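Long-range contacts in beta-n-acetylhexosaminidase (Streptococcus pneumoniae, PDB 4AZH), which hydrolyses terminal beta-linked N-acetylhexosamine residues from glycans, probably by the substrate-assisted mechanism of family 20 glycoside hydrolases: residues Gln27-Val32 and Thr99-Tyr104; Ala83-Pro88 and Asp332-Glu337; Gly120-Met125 and Thr147-Lys152; Ala227-Phe232 and Ile248-Lys253. All coordinates share one frame; numbering follows the deposited sequence.

How the interactions relate
All four contacts belong to the TIM-barrel catalytic domain, at different depths. Interaction 4 is buried and joins two neighbouring parallel strands of the barrel, with backbone bonds continued by asparagine and aspartate side chains. Interaction 3, also buried, docks a loop and helix start on a short strand through one backbone bond and methionine packing. Interaction 2 is a surface contact of a helix end and its following loop with another loop, made mainly of a tyrosine ring and a proline. Interaction 1 pairs two outer helices, greasy inside and charged at the outer edge. Interactions 2, 3 and 4 all reach the bound inhibitor; 2 and 3 also touch, Tyr84 packing on Asp123.

Interaction 1 (Gln27-Val32 and Thr99-Tyr104); sequences QLKRIV and TELIEY
Lys29 lies across the ring of Tyr104 at about a right angle, its CE over one face and 3.9 Å from the ring centroid, a CH-pi contact. A bend at chi3 (132°) in the otherwise extended lysine chain carries NZ past the ring to Glu100, where Lys29 NZ and Glu100 OE2 form a salt bridge of 2.6 Å on the anti lone pair of the carboxylate. The ammonium itself is too far from the ring for more than a weak cation-pi attraction. Tyr104 has CG anti to its backbone N (chi1 -175°), which sends the ring across to the other helix; there Tyr104 CD2 also meets Val32 CG2 at 3.8 Å, and the hydroxyl bonds to Asp33. Leu101 fills the inner side with its two methyls divided: CD1 sits 3.5 Å from Val32 CG1, while CD2 packs against Leu28 CB at 3.8 Å. The contact is therefore apolar on the barrel side, with the salt bridge on the other. The two helical segments run nearly parallel, at 16° with axes 10.4 Å apart, as outer helices of a TIM barrel do. Helices 25-38 and 95-107 lie against the barrel sheet here, with Leu28 and Leu101 both resting on Leu45 of strand 42-46.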
# COMPACT_ATOMS: atom_id res chain seq x y z
N GLN A 27 -11.37 -11.80 -2.13
CA GLN A 27 -10.05 -11.84 -2.78
C GLN A 27 -9.03 -11.09 -1.93
O GLN A 27 -7.90 -11.54 -1.76
CB GLN A 27 -10.11 -11.22 -4.18
CG GLN A 27 -10.94 -12.02 -5.19
CD GLN A 27 -11.08 -11.30 -6.53
OE1 GLN A 27 -11.46 -10.12 -6.61
NE2 GLN A 27 -10.75 -12.01 -7.59
N LEU A 28 -9.44 -9.96 -1.36
CA LEU A 28 -8.52 -9.22 -0.50
C LEU A 28 -8.23 -9.96 0.81
O LEU A 28 -7.08 -9.98 1.28
CB LEU A 28 -9.00 -7.79 -0.28
CG LEU A 28 -9.03 -6.96 -1.56
CD1 LEU A 28 -9.80 -5.66 -1.36
CD2 LEU A 28 -7.66 -6.66 -2.14
N LYS A 29 -9.26 -10.62 1.37
CA LYS A 29 -9.06 -11.46 2.56
C LYS A 29 -8.15 -12.65 2.28
O LYS A 29 -7.37 -13.05 3.15
CB LYS A 29 -10.40 -12.00 3.07
CG LYS A 29 -11.31 -10.98 3.75
CD LYS A 29 -12.61 -11.66 4.13
CE LYS A 29 -12.96 -11.33 5.55
NZ LYS A 29 -14.38 -11.64 5.84
N ARG A 30 -8.25 -13.24 1.10
CA ARG A 30 -7.33 -14.32 0.76
C ARG A 30 -5.91 -13.78 0.62
O ARG A 30 -4.94 -14.44 1.02
CB ARG A 30 -7.80 -15.09 -0.48
CG ARG A 30 -9.13 -15.85 -0.26
CD ARG A 30 -9.60 -16.61 -1.50
NE ARG A 30 -8.59 -17.55 -1.97
CZ ARG A 30 -8.33 -18.75 -1.44
NH1 ARG A 30 -9.02 -19.20 -0.39
NH2 ARG A 30 -7.37 -19.51 -1.96
N ILE A 31 -5.76 -12.58 0.05
CA ILE A 31 -4.43 -11.93 0.02
C ILE A 31 -3.88 -11.72 1.44
O ILE A 31 -2.73 -12.08 1.72
CB ILE A 31 -4.42 -10.65 -0.81
CG1 ILE A 31 -4.48 -11.03 -2.29
CG2 ILE A 31 -3.17 -9.81 -0.54
CD1 ILE A 31 -5.09 -9.96 -3.17
N VAL A 32 -4.71 -11.19 2.35
CA VAL A 32 -4.21 -11.02 3.72
C VAL A 32 -3.86 -12.33 4.43
O VAL A 32 -2.88 -12.36 5.19
CB VAL A 32 -4.97 -10.03 4.66
CG1 VAL A 32 -6.10 -9.30 4.00
CG2 VAL A 32 -5.31 -10.68 6.00
N THR A 99 -13.91 -1.87 6.50
CA THR A 99 -13.86 -2.03 7.95
C THR A 99 -13.64 -3.50 8.30
O THR A 99 -12.72 -3.81 9.05
CB THR A 99 -15.11 -1.48 8.63
OG1 THR A 99 -15.35 -0.15 8.16
CG2 THR A 99 -14.93 -1.46 10.18
N GLU A 100 -14.43 -4.40 7.71
CA GLU A 100 -14.22 -5.80 7.92
C GLU A 100 -12.79 -6.23 7.50
O GLU A 100 -12.14 -7.01 8.20
CB GLU A 100 -15.29 -6.61 7.21
CG GLU A 100 -15.33 -8.07 7.61
CD GLU A 100 -16.47 -8.82 6.94
OE1 GLU A 100 -17.58 -8.26 6.81
OE2 GLU A 100 -16.26 -9.98 6.53
N LEU A 101 -12.30 -5.73 6.37
CA LEU A 101 -10.94 -6.11 5.93
C LEU A 101 -9.88 -5.64 6.94
O LEU A 101 -8.95 -6.37 7.24
CB LEU A 101 -10.62 -5.60 4.52
CG LEU A 101 -9.29 -6.05 3.87
CD1 LEU A 101 -9.14 -7.56 3.68
CD2 LEU A 101 -9.08 -5.32 2.55
N ILE A 102 -10.06 -4.46 7.51
CA ILE A 102 -9.15 -3.99 8.56
C ILE A 102 -9.20 -4.85 9.81
O ILE A 102 -8.14 -5.22 10.34
CB ILE A 102 -9.35 -2.49 8.91
CG1 ILE A 102 -8.87 -1.64 7.73
CG2 ILE A 102 -8.61 -2.13 10.19
CD1 ILE A 102 -9.37 -0.21 7.79
N GLU A 103 -10.40 -5.19 10.27
CA GLU A 103 -10.58 -6.05 11.47
C GLU A 103 -9.91 -7.39 11.23
O GLU A 103 -9.13 -7.87 12.06
CB GLU A 103 -12.08 -6.23 11.82
CG GLU A 103 -12.43 -7.39 12.76
CD GLU A 103 -13.94 -7.57 12.97
OE1 GLU A 103 -14.59 -8.27 12.17
OE2 GLU A 103 -14.47 -7.04 13.96
N TYR A 104 -10.21 -7.98 10.08
CA TYR A 104 -9.70 -9.28 9.71
C TYR A 104 -8.17 -9.29 9.65
O TYR A 104 -7.52 -10.13 10.24
CB TYR A 104 -10.28 -9.65 8.36
CG TYR A 104 -9.94 -11.03 7.89
CD1 TYR A 104 -10.66 -12.14 8.37
CD2 TYR A 104 -8.94 -11.23 6.96
CE1 TYR A 104 -10.36 -13.43 7.93
CE2 TYR A 104 -8.64 -12.50 6.52
CZ TYR A 104 -9.36 -13.59 7.01
OH TYR A 104 -9.08 -14.87 6.56

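Interaction 2 (Ala83-Pro88 and Asp332-Glu337); sequences AYYDDP and DRPSAE. With LOG (N-acetylglucosaminono-1,5-lactone (Z)-oxime), chain E.
Tyr85 and Pro334 bring together two loops of the TIM barrel, one leaving helix 70-84 and the other following strand 322-330, beside the inhibitor pocket. The apolar part is a CH-pi contact: Pro334 CG stands over one face of the Tyr85 ring, 3.7 Å from the centroid and displaced toward the rim, while CA of Asp87 lies against the opposite face. The phenol is thus held between its own loop and the proline. A chi1 of 173° swings it away from the backbone N and over to the type I turn Arg333-Ala336, where Tyr85 OH comes 3.4 Å from Ser335 CB as plain packing. Polar contact across the loops is indirect at most. A water donates to Asp332 O at 2.8 Å, but its link to the Tyr84 hydroxyl is implausibly short and so doubtful. Lys21 ties the turn down further by bonding to the carbonyl oxygens of Pro334 and Ala336. Asp332 also binds the inhibitor, together with Arg20, Asp183 and Tyr281; its CB points away from the 83-88 segment. The carboxylate takes two hydroxyls, one on each oxygen: inhibitor O4 donates to Asp332 OD1 and O6 to Asp332 OD2, both at 2.6 Å.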
# COMPACT_ATOMS: atom_id res chain seq x y z
N ALA A 83 -15.85 5.35 -16.16
CA ALA A 83 -15.34 5.97 -17.38
C ALA A 83 -13.87 5.62 -17.57
O ALA A 83 -13.41 5.54 -18.70
CB ALA A 83 -15.50 7.48 -17.33
N TYR A 84 -13.14 5.47 -16.46
CA TYR A 84 -11.78 4.97 -16.54
C TYR A 84 -11.77 3.49 -16.95
O TYR A 84 -11.02 3.10 -17.83
CB TYR A 84 -11.04 5.15 -15.23
CG TYR A 84 -9.80 4.33 -15.21
CD1 TYR A 84 -8.74 4.63 -16.07
CD2 TYR A 84 -9.68 3.20 -14.37
CE1 TYR A 84 -7.60 3.87 -16.08
CE2 TYR A 84 -8.52 2.43 -14.37
CZ TYR A 84 -7.49 2.78 -15.23
OH TYR A 84 -6.32 2.05 -15.27
N TYR A 85 -12.59 2.68 -16.29
CA TYR A 85 -12.68 1.26 -16.62
C TYR A 85 -13.90 0.70 -15.91
O TYR A 85 -13.94 0.62 -14.69
CB TYR A 85 -11.40 0.48 -16.25
CG TYR A 85 -11.54 -1.03 -16.43
CD1 TYR A 85 -11.89 -1.59 -17.68
CD2 TYR A 85 -11.36 -1.90 -15.36
CE1 TYR A 85 -12.06 -2.97 -17.83
CE2 TYR A 85 -11.50 -3.27 -15.50
CZ TYR A 85 -11.84 -3.81 -16.73
OH TYR A 85 -11.98 -5.18 -16.84
N ASP A 86 -14.91 0.33 -16.69
CA ASP A 86 -16.16 -0.23 -16.19
C ASP A 86 -15.95 -1.70 -15.97
O ASP A 86 -16.34 -2.53 -16.79
CB ASP A 86 -17.31 0.03 -17.19
CG ASP A 86 -18.68 -0.34 -16.64
OD1 ASP A 86 -18.80 -0.79 -15.49
OD2 ASP A 86 -19.66 -0.16 -17.36
N ASP A 87 -15.31 -2.02 -14.85
CA ASP A 87 -14.94 -3.38 -14.49
C ASP A 87 -16.19 -4.26 -14.26
O ASP A 87 -16.95 -4.01 -13.34
CB ASP A 87 -14.08 -3.35 -13.22
CG ASP A 87 -13.34 -4.66 -12.97
OD1 ASP A 87 -13.86 -5.72 -13.34
OD2 ASP A 87 -12.22 -4.63 -12.38
N PRO A 88 -16.37 -5.33 -15.05
CA PRO A 88 -17.56 -6.20 -14.87
C PRO A 88 -17.63 -6.93 -13.52
O PRO A 88 -18.67 -7.45 -13.17
CB PRO A 88 -17.45 -7.22 -16.01
CG PRO A 88 -16.02 -7.19 -16.46
CD PRO A 88 -15.49 -5.80 -16.14
N ASP A 332 -2.07 -2.28 -14.75
CA ASP A 332 -1.98 -1.21 -15.80
C ASP A 332 -3.00 -1.44 -16.91
O ASP A 332 -3.54 -0.49 -17.48
CB ASP A 332 -0.58 -1.14 -16.40
CG ASP A 332 0.47 -0.71 -15.38
OD1 ASP A 332 0.30 -1.01 -14.18
OD2 ASP A 332 1.46 -0.06 -15.79
N ARG A 333 -3.25 -2.72 -17.19
CA ARG A 333 -4.30 -3.13 -18.09
C ARG A 333 -5.29 -3.84 -17.20
O ARG A 333 -5.16 -5.04 -16.99
CB ARG A 333 -3.72 -4.12 -19.12
CG ARG A 333 -2.70 -3.50 -20.08
CD ARG A 333 -2.02 -4.55 -20.94
NE ARG A 333 -0.66 -4.84 -20.49
CZ ARG A 333 -0.31 -5.89 -19.75
NH1 ARG A 333 -1.19 -6.80 -19.36
NH2 ARG A 333 0.96 -6.04 -19.42
N PRO A 334 -6.30 -3.11 -16.66
CA PRO A 334 -7.11 -3.69 -15.57
C PRO A 334 -8.07 -4.77 -16.04
O PRO A 334 -8.68 -5.44 -15.20
CB PRO A 334 -7.87 -2.49 -15.03
CG PRO A 334 -8.10 -1.67 -16.25
CD PRO A 334 -6.82 -1.79 -17.05
N SER A 335 -8.18 -4.97 -17.35
CA SER A 335 -9.02 -6.05 -17.85
C SER A 335 -8.24 -7.37 -17.93
O SER A 335 -8.81 -8.42 -18.22
CB SER A 335 -9.63 -5.68 -19.18
OG SER A 335 -8.68 -5.81 -20.19
N ALA A 336 -6.94 -7.32 -17.65
CA ALA A 336 -6.16 -8.55 -17.45
C ALA A 336 -6.79 -9.39 -16.34
O ALA A 336 -7.37 -8.86 -15.40
CB ALA A 336 -4.72 -8.21 -17.10
N GLU A 337 -6.65 -10.70 -16.44
CA GLU A 337 -7.22 -11.58 -15.43
C GLU A 337 -6.36 -11.58 -14.17
O GLU A 337 -5.14 -11.72 -14.24
CB GLU A 337 -7.32 -13.01 -15.96
CG GLU A 337 -7.90 -13.96 -14.94
CD GLU A 337 -8.06 -15.38 -15.46
OE1 GLU A 337 -7.68 -15.67 -16.62
OE2 GLU A 337 -8.56 -16.21 -14.71
C2 LOG E . 3.39 3.48 -11.65
C3 LOG E . 2.25 2.50 -11.38
C4 LOG E . 2.29 1.44 -12.46
C5 LOG E . 3.61 0.70 -12.33
C6 LOG E . 3.61 -0.54 -13.26
C7 LOG E . 4.53 3.54 -9.45
C8 LOG E . 4.74 4.29 -8.13
N2 LOG E . 3.75 4.16 -10.38
O1 LOG E . 6.67 3.12 -12.83
O3 LOG E . 0.93 3.18 -11.32
O4 LOG E . 1.26 0.50 -12.25
O5 LOG E . 4.65 1.56 -12.66
O6 LOG E . 3.73 -0.16 -14.61
C1 LOG E . 4.56 2.87 -12.20
O7 LOG E . 5.11 2.47 -9.63
N1 LOG E . 5.56 3.67 -12.32
O HOH W 1 -4.46 2.07 -16.85

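Interaction 3 (Gly120-Met125 and Thr147-Lys152); sequences GHMDAM and TTMDLK. With LOG (N-acetylglucosaminono-1,5-lactone (Z)-oxime), chain E; EDO (1,2-ethanediol), chain F.
Met122 meets the 147-152 segment with both backbone and side chain. Its N donates to Thr147 O at 2.9 Å, in the carbonyl plane and fairly straight (161° at the hydrogen). A chi1 of 58° lays CG against that same carbonyl oxygen and brings SD of Met122 to 3.6 Å from Met149 CB. A turn at chi3 (-72°) then sets Met122 CE beside Met149, 3.9 Å from its CB, the two thioether chains crossing at a slant. Both methionines also touch Val160 of helix 154-171. In the TIM barrel this is the region just past strand 111-118: Met122 is the N-cap residue of helix 123-131, and the short strand 148-149 passes beside the loop joining strand 111-118 to that helix. Gly120 lies close against the short strand, its CA 3.8 Å from Thr148 OG1. Asp123 and Thr147 point the same way, side by side, with Asp123 OD1 3.5 Å from the threonine methyl CG2. The hydroxyls of Thr147 and Thr148 share a hydrogen bond of 2.7 Å between their OG1 atoms, and Thr148 OG1 is also bonded to Ala186 N. His121 CB points away from Thr147-Lys152, and the residue lines the inhibitor pocket near inhibitor O3.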
# COMPACT_ATOMS: atom_id res chain seq x y z
N GLY A 120 -1.71 13.04 -9.55
CA GLY A 120 -1.75 12.19 -10.73
C GLY A 120 -2.61 10.96 -10.46
O GLY A 120 -3.23 10.84 -9.43
N HIS A 121 -2.65 10.04 -11.40
CA HIS A 121 -3.46 8.81 -11.27
C HIS A 121 -4.83 9.02 -10.65
O HIS A 121 -5.23 8.28 -9.73
CB HIS A 121 -2.67 7.74 -10.51
CG HIS A 121 -1.51 7.17 -11.30
ND1 HIS A 121 -0.24 7.62 -11.16
CD2 HIS A 121 -1.47 6.19 -12.30
CE1 HIS A 121 0.57 6.93 -11.98
NE2 HIS A 121 -0.19 6.06 -12.69
N MET A 122 -5.57 10.02 -11.15
CA MET A 122 -6.89 10.33 -10.57
C MET A 122 -7.97 10.57 -11.64
O MET A 122 -8.83 11.46 -11.50
CB MET A 122 -6.80 11.51 -9.59
CG MET A 122 -6.24 12.80 -10.20
SD MET A 122 -6.16 14.24 -9.09
CE MET A 122 -7.88 14.71 -8.92
N ASP A 123 -7.93 9.78 -12.71
CA ASP A 123 -8.88 9.84 -13.81
C ASP A 123 -10.33 9.96 -13.30
O ASP A 123 -11.10 10.84 -13.72
CB ASP A 123 -8.76 8.57 -14.67
CG ASP A 123 -7.34 8.34 -15.18
OD1 ASP A 123 -6.33 8.68 -14.50
OD2 ASP A 123 -7.24 7.77 -16.29
N ALA A 124 -10.68 9.05 -12.38
CA ALA A 124 -12.01 8.92 -11.88
C ALA A 124 -12.45 10.15 -11.10
O ALA A 124 -13.59 10.57 -11.23
CB ALA A 124 -12.11 7.67 -11.01
N MET A 125 -11.54 10.72 -10.30
CA MET A 125 -11.83 11.92 -9.53
C MET A 125 -12.06 13.11 -10.44
O MET A 125 -12.95 13.94 -10.17
CB MET A 125 -10.72 12.26 -8.53
CG MET A 125 -10.65 11.38 -7.28
SD MET A 125 -9.46 12.05 -6.11
CE MET A 125 -8.91 10.61 -5.22
N THR A 147 -5.47 12.41 -16.58
CA THR A 147 -5.03 11.66 -15.37
C THR A 147 -4.76 12.53 -14.17
O THR A 147 -4.80 12.06 -13.04
CB THR A 147 -3.71 10.87 -15.61
OG1 THR A 147 -2.65 11.80 -15.88
CG2 THR A 147 -3.87 9.83 -16.76
N THR A 148 -4.44 13.78 -14.42
CA THR A 148 -3.80 14.61 -13.44
C THR A 148 -4.60 15.91 -13.30
O THR A 148 -5.06 16.46 -14.31
CB THR A 148 -2.37 14.94 -13.92
OG1 THR A 148 -1.66 13.71 -14.18
CG2 THR A 148 -1.60 15.82 -12.92
N MET A 149 -4.75 16.37 -12.06
CA MET A 149 -5.37 17.64 -11.72
C MET A 149 -4.45 18.83 -12.00
O MET A 149 -3.24 18.81 -11.73
CB MET A 149 -5.68 17.63 -10.20
CG MET A 149 -6.28 18.92 -9.64
SD MET A 149 -7.05 18.65 -8.03
CE MET A 149 -5.70 17.85 -7.17
N ASP A 150 -5.06 19.90 -12.50
CA ASP A 150 -4.42 21.18 -12.68
C ASP A 150 -4.15 21.81 -11.31
O ASP A 150 -5.08 22.09 -10.56
CB ASP A 150 -5.37 22.07 -13.51
CG ASP A 150 -4.91 23.52 -13.63
OD1 ASP A 150 -3.78 23.84 -13.24
OD2 ASP A 150 -5.73 24.34 -14.13
N LEU A 151 -2.88 22.02 -10.99
CA LEU A 151 -2.51 22.61 -9.70
C LEU A 151 -3.00 24.04 -9.52
O LEU A 151 -3.11 24.51 -8.39
CB LEU A 151 -1.00 22.53 -9.47
CG LEU A 151 -0.41 21.13 -9.23
CD1 LEU A 151 1.11 21.16 -9.34
CD2 LEU A 151 -0.84 20.55 -7.90
N LYS A 152 -3.34 24.71 -10.61
CA LYS A 152 -3.77 26.13 -10.55
C LYS A 152 -5.26 26.28 -10.34
O LYS A 152 -5.73 27.36 -10.06
CB LYS A 152 -3.39 26.87 -11.85
CG LYS A 152 -1.99 26.58 -12.37
CD LYS A 152 -1.78 27.05 -13.82
CE LYS A 152 -1.41 28.54 -13.87
NZ LYS A 152 -0.42 28.93 -12.81
C2 LOG E . 3.39 3.48 -11.65
C3 LOG E . 2.25 2.50 -11.38
C4 LOG E . 2.29 1.44 -12.46
C5 LOG E . 3.61 0.70 -12.33
C6 LOG E . 3.61 -0.54 -13.26
C7 LOG E . 4.53 3.54 -9.45
C8 LOG E . 4.74 4.29 -8.13
N2 LOG E . 3.75 4.16 -10.38
O1 LOG E . 6.67 3.12 -12.83
O3 LOG E . 0.93 3.18 -11.32
O4 LOG E . 1.26 0.50 -12.25
O5 LOG E . 4.65 1.56 -12.66
O6 LOG E . 3.73 -0.16 -14.61
C1 LOG E . 4.56 2.87 -12.20
O7 LOG E . 5.11 2.47 -9.63
N1 LOG E . 5.56 3.67 -12.32
C1 EDO F . -1.01 23.42 -14.61
O1 EDO F . -0.96 22.45 -13.55
C2 EDO F . -1.01 22.74 -15.96
O2 EDO F . -2.35 22.69 -16.45

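Interaction 4 (Ala227-Phe232 and Ile248-Lys253); sequences AFNDGF and ISYWSK. With LOG (N-acetylglucosaminono-1,5-lactone (Z)-oxime), chain E.
Asn229 reaches across to the other strand end with both ends of its amide. Trp251 N donates to Asn229 OD1 at 3.1 Å, approaching from above the plane of the amide, while Asn229 ND2 donates to Ser252 O at 3.0 Å. With chi1 at 65°, CG is tucked in over the residue's own backbone, and the amide lies stacked over one face of the Tyr250 ring, their planes 20° apart. The next residue grips the tryptophan: Trp251 NE1, pointing in its ring plane, donates to Asp230 OD1 at 3.0 Å on the syn side, tilted 29° out of the carboxylate plane, which fixes the rotation of the indole. One face of that indole is turned to the inhibitor, and Ser252 CB lies against the other. Phe228 holds the acetamido methyl C8 over the centre of its ring, 3.7 Å from Phe228 CD1, and Ser249 OG, itself bonded to Thr276, sits at its edge. Beneath these groups, strands 224-228 and 247-250 run as parallel neighbours in the TIM barrel, and the pocket residues lie at or just beyond their C-terminal ends, as in other barrel enzymes. Ser249 N donates to Ala227 O at 2.8 Å; the next rung, Asn229 N to Ser249 O, is weak, where the 227-232 segment leaves the sheet for a type I turn, Asn229-Phe232. On the outer side Ile248 CD1 stands over the centre of the Phe232 ring, 3.8 Å from its centroid, and both side chains touch Leu266 of helix 263-268.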
# COMPACT_ATOMS: atom_id res chain seq x y z
N ALA A 227 4.33 8.58 0.64
CA ALA A 227 4.19 9.02 -0.76
C ALA A 227 5.28 8.36 -1.58
O ALA A 227 6.28 7.86 -1.01
CB ALA A 227 4.29 10.54 -0.89
N PHE A 228 5.12 8.33 -2.91
CA PHE A 228 6.18 7.77 -3.71
C PHE A 228 7.26 8.82 -3.89
O PHE A 228 7.04 10.02 -3.63
CB PHE A 228 5.72 7.29 -5.05
CG PHE A 228 4.67 6.22 -4.99
CD1 PHE A 228 4.96 4.94 -4.53
CD2 PHE A 228 3.38 6.49 -5.42
CE1 PHE A 228 3.98 3.94 -4.50
CE2 PHE A 228 2.39 5.49 -5.39
CZ PHE A 228 2.69 4.22 -4.91
N ASN A 229 8.42 8.35 -4.33
CA ASN A 229 9.61 9.18 -4.40
C ASN A 229 9.57 10.23 -5.51
O ASN A 229 10.20 11.28 -5.37
CB ASN A 229 10.87 8.30 -4.53
CG ASN A 229 10.91 7.51 -5.81
OD1 ASN A 229 10.30 6.42 -5.94
ND2 ASN A 229 11.62 8.06 -6.78
N ASP A 230 8.86 9.93 -6.60
CA ASP A 230 9.01 10.69 -7.86
C ASP A 230 9.09 12.20 -7.67
O ASP A 230 10.04 12.84 -8.11
CB ASP A 230 7.90 10.37 -8.85
CG ASP A 230 7.58 8.91 -8.95
OD1 ASP A 230 7.54 8.19 -7.93
OD2 ASP A 230 7.34 8.46 -10.08
N GLY A 231 8.10 12.78 -6.99
CA GLY A 231 8.00 14.22 -6.86
C GLY A 231 8.98 14.96 -5.95
O GLY A 231 9.10 16.16 -6.06
N PHE A 232 9.69 14.23 -5.06
CA PHE A 232 10.50 14.85 -4.01
C PHE A 232 11.90 15.21 -4.44
O PHE A 232 12.65 14.34 -4.90
CB PHE A 232 10.56 13.95 -2.76
CG PHE A 232 9.25 13.85 -2.03
CD1 PHE A 232 8.18 13.09 -2.55
CD2 PHE A 232 9.06 14.51 -0.82
CE1 PHE A 232 6.98 13.02 -1.89
CE2 PHE A 232 7.86 14.44 -0.15
CZ PHE A 232 6.81 13.69 -0.68
N ILE A 248 8.96 7.73 2.45
CA ILE A 248 9.12 7.68 1.00
C ILE A 248 9.11 6.26 0.46
O ILE A 248 10.03 5.51 0.73
CB ILE A 248 10.44 8.34 0.59
CG1 ILE A 248 10.42 9.82 0.98
CG2 ILE A 248 10.65 8.21 -0.90
CD1 ILE A 248 9.42 10.64 0.17
N SER A 249 8.07 5.88 -0.27
CA SER A 249 8.04 4.59 -0.99
C SER A 249 8.86 4.73 -2.29
O SER A 249 8.40 5.35 -3.26
CB SER A 249 6.59 4.15 -1.27
OG SER A 249 6.51 3.06 -2.20
N TYR A 250 10.07 4.17 -2.29
CA TYR A 250 11.08 4.37 -3.35
C TYR A 250 11.13 3.18 -4.29
O TYR A 250 11.43 2.04 -3.87
CB TYR A 250 12.50 4.63 -2.77
CG TYR A 250 13.42 5.35 -3.77
CD1 TYR A 250 13.98 4.66 -4.86
CD2 TYR A 250 13.71 6.71 -3.63
CE1 TYR A 250 14.78 5.31 -5.80
CE2 TYR A 250 14.52 7.38 -4.56
CZ TYR A 250 15.05 6.67 -5.64
OH TYR A 250 15.85 7.31 -6.54
N TRP A 251 10.85 3.44 -5.56
CA TRP A 251 10.75 2.35 -6.53
C TRP A 251 11.74 2.38 -7.69
O TRP A 251 11.96 1.34 -8.33
CB TRP A 251 9.30 2.22 -7.01
CG TRP A 251 8.94 3.35 -7.92
CD1 TRP A 251 8.46 4.60 -7.56
CD2 TRP A 251 9.09 3.38 -9.37
NE1 TRP A 251 8.30 5.39 -8.67
CE2 TRP A 251 8.65 4.71 -9.80
CE3 TRP A 251 9.52 2.46 -10.34
CZ2 TRP A 251 8.66 5.09 -11.14
CZ3 TRP A 251 9.52 2.86 -11.69
CH2 TRP A 251 9.09 4.15 -12.07
N SER A 252 12.33 3.56 -7.96
CA SER A 252 13.24 3.79 -9.11
C SER A 252 13.76 5.21 -9.12
O SER A 252 13.10 6.13 -8.61
CB SER A 252 12.52 3.56 -10.46
OG SER A 252 13.22 4.10 -11.57
N LYS A 253 14.92 5.40 -9.74
CA LYS A 253 15.46 6.75 -9.94
C LYS A 253 15.02 7.34 -11.29
O LYS A 253 15.41 8.44 -11.67
CB LYS A 253 16.99 6.77 -9.79
CG LYS A 253 17.52 8.19 -9.68
CD LYS A 253 19.00 8.27 -9.34
CE LYS A 253 19.89 7.78 -10.47
NZ LYS A 253 21.24 7.78 -9.87
C2 LOG E . 3.39 3.48 -11.65
C3 LOG E . 2.25 2.50 -11.38
C4 LOG E . 2.29 1.44 -12.46
C5 LOG E . 3.61 0.70 -12.33
C6 LOG E . 3.61 -0.54 -13.26
C7 LOG E . 4.53 3.54 -9.45
C8 LOG E . 4.74 4.29 -8.13
N2 LOG E . 3.75 4.16 -10.38
O1 LOG E . 6.67 3.12 -12.83
O3 LOG E . 0.93 3.18 -11.32
O4 LOG E . 1.26 0.50 -12.25
O5 LOG E . 4.65 1.56 -12.66
O6 LOG E . 3.73 -0.16 -14.61
C1 LOG E . 4.56 2.87 -12.20
O7 LOG E . 5.11 2.47 -9.63
N1 LOG E . 5.56 3.67 -12.32